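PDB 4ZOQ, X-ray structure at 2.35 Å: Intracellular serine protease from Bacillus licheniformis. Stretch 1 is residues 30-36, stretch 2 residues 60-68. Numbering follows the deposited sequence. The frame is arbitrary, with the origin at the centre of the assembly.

Stretch 1 (30-36) EQYLLLE
Stretch 2 (60-68) EIGFAKVTG

Strand 31-35 and the strand through Ala 64 and Lys 65 run antiparallel, their N-to-C directions 152° apart and their axes approaching to 4.6 Å. Extended backbones (phi/psi -131/140 at Leu 33, -130/147 at Ala 64) set the register: CA to CA, Gln 31 lies 5.3 Å from Val 66, Tyr 32 4.5 Å from Lys 65, Leu 33 5.0 Å from Ala 64 and Leu 34 4.5 Å from Phe 63. Reciprocal hydrogen bonds close the wide pairs: Gln 31 N to Val 66 O 2.9 Å, Val 66 N to Gln 31 O 2.8 Å, Leu 33 N to Ala 64 O 2.8 Å, Ala 64 N to Leu 33 O 2.7 Å. Leu 35 N to Gly 62 O, 2.8 Å, extends the ladder to Gly 62, whose positive phi (67/39) suits glycine.

Side chains alternate between faces. On one, Leu 33 (m, t) leans diagonally toward Val 66 (m), its CD1 3.8 Å from Val 66 CG1. On the other, Leu 34 (t, p) CD1 fills a hollow lined by Ile 61 O (3.4 Å), Gly 62 O (3.3 Å) and Phe 63 CB (3.7 Å). Tyr 32 (m, chi2 90°) and Phe 63 (t, chi2 61°) hold their rings 15° from parallel but slid apart, centroids 6.0 Å; Tyr 32 CB lies 4.0 Å from Phe 63 CZ, joining the two aromatic side chains, and Tyr 32 CE2 packs 3.4 Å from Lys 65 CB.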

ATOM      1  N   GLU A  30      -1.023  20.452 -19.330  1.00 58.31           N
ATOM      2  CA  GLU A  30      -0.760  19.215 -18.589  1.00 62.21           C
ATOM      3  C   GLU A  30      -1.045  17.897 -19.348  1.00 62.01           C
ATOM      4  O   GLU A  30      -2.196  17.516 -19.538  1.00 65.73           O
ATOM      5  CB  GLU A  30      -1.554  19.194 -17.285  1.00 60.03           C
ATOM      6  CG  GLU A  30      -1.321  17.905 -16.496  1.00 66.03           C
ATOM      7  CD  GLU A  30      -1.837  17.969 -15.074  1.00 72.01           C
ATOM      8  OE1 GLU A  30      -2.488  18.978 -14.711  1.00 72.58           O
ATOM      9  OE2 GLU A  30      -1.614  16.992 -14.326  1.00 68.51           O
ATOM     10  N   GLN A  31       0.011  17.248 -19.833  1.00 60.23           N
ATOM     11  CA  GLN A  31      -0.077  15.897 -20.391  1.00 60.32           C
ATOM     12  C   GLN A  31       1.041  14.969 -19.892  1.00 55.52           C
ATOM     13  O   GLN A  31       1.872  15.368 -19.078  1.00 51.85           O
ATOM     14  CB  GLN A  31      -0.076  15.928 -21.915  1.00 56.91           C
ATOM     15  CG  GLN A  31      -1.015  16.951 -22.478  1.00 63.45           C
ATOM     16  CD  GLN A  31      -1.042  16.922 -23.971  1.00 62.54           C
ATOM     17  OE1 GLN A  31      -2.093  17.095 -24.582  1.00 68.29           O
ATOM     18  NE2 GLN A  31       0.105  16.675 -24.575  1.00 59.88           N
ATOM     19  N   TYR A  32       1.035  13.723 -20.368  1.00 47.93           N
ATOM     20  CA  TYR A  32       1.989  12.716 -19.905  1.00 43.81           C
ATOM     21  C   TYR A  32       2.608  11.946 -21.068  1.00 47.65           C
ATOM     22  O   TYR A  32       1.953  11.681 -22.087  1.00 48.50           O
ATOM     23  CB  TYR A  32       1.329  11.730 -18.930  1.00 49.73           C
ATOM     24  CG  TYR A  32       0.916  12.339 -17.610  1.00 48.29           C
ATOM     25  CD1 TYR A  32      -0.355  12.893 -17.438  1.00 50.42           C
ATOM     26  CD2 TYR A  32       1.794  12.365 -16.533  1.00 47.37           C
ATOM     27  CE1 TYR A  32      -0.727  13.467 -16.225  1.00 52.29           C
ATOM     28  CE2 TYR A  32       1.422  12.929 -15.312  1.00 48.18           C
ATOM     29  CZ  TYR A  32       0.168  13.479 -15.171  1.00 50.54           C
ATOM     30  OH  TYR A  32      -0.187  14.031 -13.965  1.00 59.33           O
ATOM     31  N   LEU A  33       3.873  11.575 -20.900  1.00 40.75           N
ATOM     32  CA  LEU A  33       4.624  10.909 -21.948  1.00 43.32           C
ATOM     33  C   LEU A  33       5.350   9.663 -21.461  1.00 44.09           C
ATOM     34  O   LEU A  33       5.958   9.660 -20.391  1.00 41.06           O
ATOM     35  CB  LEU A  33       5.667  11.864 -22.552  1.00 46.84           C
ATOM     36  CG  LEU A  33       5.354  12.865 -23.659  1.00 48.67           C
ATOM     37  CD1 LEU A  33       6.404  13.944 -23.666  1.00 47.50           C
ATOM     38  CD2 LEU A  33       5.364  12.155 -24.987  1.00 55.47           C
ATOM     39  N   LEU A  34       5.337   8.627 -22.286  1.00 40.58           N
ATOM     40  CA  LEU A  34       6.105   7.447 -22.002  1.00 41.72           C
ATOM     41  C   LEU A  34       7.086   7.218 -23.155  1.00 46.26           C
ATOM     42  O   LEU A  34       6.671   6.966 -24.281  1.00 50.68           O
ATOM     43  CB  LEU A  34       5.197   6.233 -21.782  1.00 37.80           C
ATOM     44  CG  LEU A  34       6.027   5.017 -21.386  1.00 42.24           C
ATOM     45  CD1 LEU A  34       6.764   5.294 -20.073  1.00 39.31           C
ATOM     46  CD2 LEU A  34       5.154   3.773 -21.259  1.00 44.40           C
ATOM     47  N   LEU A  35       8.383   7.381 -22.900  1.00 49.67           N
ATOM     48  CA  LEU A  35       9.395   7.107 -23.924  1.00 51.85           C
ATOM     49  C   LEU A  35       9.481   5.612 -24.222  1.00 51.69           C
ATOM     50  O   LEU A  35       9.308   4.782 -23.337  1.00 51.39           O
ATOM     51  CB  LEU A  35      10.778   7.623 -23.480  1.00 43.87           C
ATOM     52  CG  LEU A  35      10.962   9.075 -23.038  1.00 47.12           C
ATOM     53  CD1 LEU A  35      12.243   9.236 -22.256  1.00 49.66           C
ATOM     54  CD2 LEU A  35      10.998   9.988 -24.245  1.00 49.09           C
ATOM     55  N   GLU A  36       9.771   5.268 -25.465  1.00 55.93           N
ATOM     56  CA  GLU A  36      10.036   3.886 -25.784  1.00 51.51           C
ATOM     57  C   GLU A  36      11.359   3.461 -25.177  1.00 54.42           C
ATOM     58  O   GLU A  36      11.561   2.303 -24.814  1.00 57.70           O
ATOM     59  CB  GLU A  36      10.153   3.672 -27.279  1.00 55.90           C
ATOM     60  CG  GLU A  36       8.914   3.500 -28.143  1.00 69.40           C
ATOM     61  CD  GLU A  36       9.344   3.194 -29.586  1.00 77.15           C
ATOM     62  OE1 GLU A  36      10.442   2.589 -29.736  1.00 79.60           O
ATOM     63  OE2 GLU A  36       8.619   3.560 -30.545  1.00 70.03           O
ATOM     64  N   GLU A  60      13.976   6.340 -14.488  1.00 46.83           N
ATOM     65  CA  GLU A  60      14.134   4.896 -14.557  1.00 40.79           C
ATOM     66  C   GLU A  60      13.060   4.225 -15.390  1.00 35.04           C
ATOM     67  O   GLU A  60      13.249   3.128 -15.889  1.00 39.56           O
ATOM     68  CB  GLU A  60      14.174   4.301 -13.156  1.00 42.05           C
ATOM     69  CG  GLU A  60      15.417   4.694 -12.356  1.00 38.74           C
ATOM     70  CD  GLU A  60      15.269   6.033 -11.675  1.00 42.42           C
ATOM     71  OE1 GLU A  60      14.341   6.791 -12.024  1.00 44.02           O
ATOM     72  OE2 GLU A  60      16.070   6.332 -10.764  1.00 43.33           O
ATOM     73  N   ILE A  61      11.923   4.874 -15.531  1.00 38.68           N
ATOM     74  CA  ILE A  61      10.820   4.287 -16.288  1.00 42.11           C
ATOM     75  C   ILE A  61      10.468   5.125 -17.526  1.00 42.96           C
ATOM     76  O   ILE A  61       9.560   4.769 -18.283  1.00 43.15           O
ATOM     77  CB  ILE A  61       9.568   4.049 -15.384  1.00 41.85           C
ATOM     78  CG1 ILE A  61       9.065   5.338 -14.752  1.00 35.31           C
ATOM     79  CG2 ILE A  61       9.876   2.989 -14.299  1.00 35.57           C
ATOM     80  CD1 ILE A  61       7.732   5.147 -14.063  1.00 35.70           C
ATOM     81  N   GLY A  62      11.111   6.284 -17.674  1.00 42.51           N
ATOM     82  CA  GLY A  62      10.979   7.066 -18.892  1.00 43.18           C
ATOM     83  C   GLY A  62       9.588   7.624 -19.091  1.00 39.18           C
ATOM     84  O   GLY A  62       9.078   7.671 -20.207  1.00 39.00           O
ATOM     85  N   PHE A  63       8.991   8.054 -17.991  1.00 37.42           N
ATOM     86  CA  PHE A  63       7.624   8.533 -17.955  1.00 39.83           C
ATOM     87  C   PHE A  63       7.591   9.953 -17.409  1.00 42.09           C
ATOM     88  O   PHE A  63       8.086  10.229 -16.310  1.00 43.80           O
ATOM     89  CB  PHE A  63       6.771   7.562 -17.113  1.00 40.97           C
ATOM     90  CG  PHE A  63       5.291   7.833 -17.154  1.00 42.65           C
ATOM     91  CD1 PHE A  63       4.584   7.783 -18.342  1.00 41.14           C
ATOM     92  CD2 PHE A  63       4.595   8.100 -15.978  1.00 42.36           C
ATOM     93  CE1 PHE A  63       3.223   8.026 -18.370  1.00 42.54           C
ATOM     94  CE2 PHE A  63       3.228   8.337 -16.003  1.00 44.83           C
ATOM     95  CZ  PHE A  63       2.544   8.299 -17.206  1.00 44.47           C
ATOM     96  N   ALA A  64       6.987  10.855 -18.163  1.00 39.94           N
ATOM     97  CA  ALA A  64       7.131  12.263 -17.849  1.00 46.04           C
ATOM     98  C   ALA A  64       5.811  13.005 -17.785  1.00 43.37           C
ATOM     99  O   ALA A  64       4.890  12.715 -18.538  1.00 42.93           O
ATOM    100  CB  ALA A  64       8.050  12.929 -18.872  1.00 43.34           C
ATOM    101  N   LYS A  65       5.738  13.993 -16.910  1.00 40.75           N
ATOM    102  CA  LYS A  65       4.582  14.867 -16.918  1.00 48.40           C
ATOM    103  C   LYS A  65       5.025  16.192 -17.536  1.00 53.47           C
ATOM    104  O   LYS A  65       6.008  16.803 -17.119  1.00 52.49           O
ATOM    105  CB  LYS A  65       4.003  15.066 -15.507  1.00 48.26           C
ATOM    106  CG  LYS A  65       3.113  16.305 -15.356  1.00 54.81           C
ATOM    107  CD  LYS A  65       2.586  16.486 -13.928  1.00 52.93           C
ATOM    108  CE  LYS A  65       3.699  16.601 -12.916  1.00 60.52           C
ATOM    109  NZ  LYS A  65       4.575  17.790 -13.126  1.00 75.15           N
ATOM    110  N   VAL A  66       4.324  16.609 -18.576  1.00 54.30           N
ATOM    111  CA  VAL A  66       4.705  17.823 -19.273  1.00 57.35           C
ATOM    112  C   VAL A  66       3.624  18.865 -19.020  1.00 57.76           C
ATOM    113  O   VAL A  66       2.432  18.617 -19.187  1.00 54.90           O
ATOM    114  CB  VAL A  66       4.920  17.595 -20.793  1.00 51.63           C
ATOM    115  CG1 VAL A  66       6.102  16.673 -21.024  1.00 51.69           C
ATOM    116  CG2 VAL A  66       3.688  17.016 -21.429  1.00 53.30           C
ATOM    117  N   THR A  67       4.060  20.028 -18.564  1.00 58.21           N
ATOM    118  CA  THR A  67       3.160  21.123 -18.259  1.00 58.65           C
ATOM    119  C   THR A  67       3.735  22.360 -18.909  1.00 61.39           C
ATOM    120  O   THR A  67       4.948  22.492 -19.056  1.00 63.56           O
ATOM    121  CB  THR A  67       2.993  21.359 -16.739  1.00 61.10           C
ATOM    122  OG1 THR A  67       4.250  21.749 -16.166  1.00 62.94           O
ATOM    123  CG2 THR A  67       2.509  20.085 -16.047  1.00 61.06           C
ATOM    124  N   GLY A  68       2.859  23.253 -19.333  1.00 66.15           N
ATOM    125  CA  GLY A  68       3.283  24.478 -19.979  1.00 67.70           C
ATOM    126  C   GLY A  68       2.074  25.178 -20.557  1.00 75.88           C
ATOM    127  O   GLY A  68       0.976  25.072 -20.008  1.00 69.04           O
TER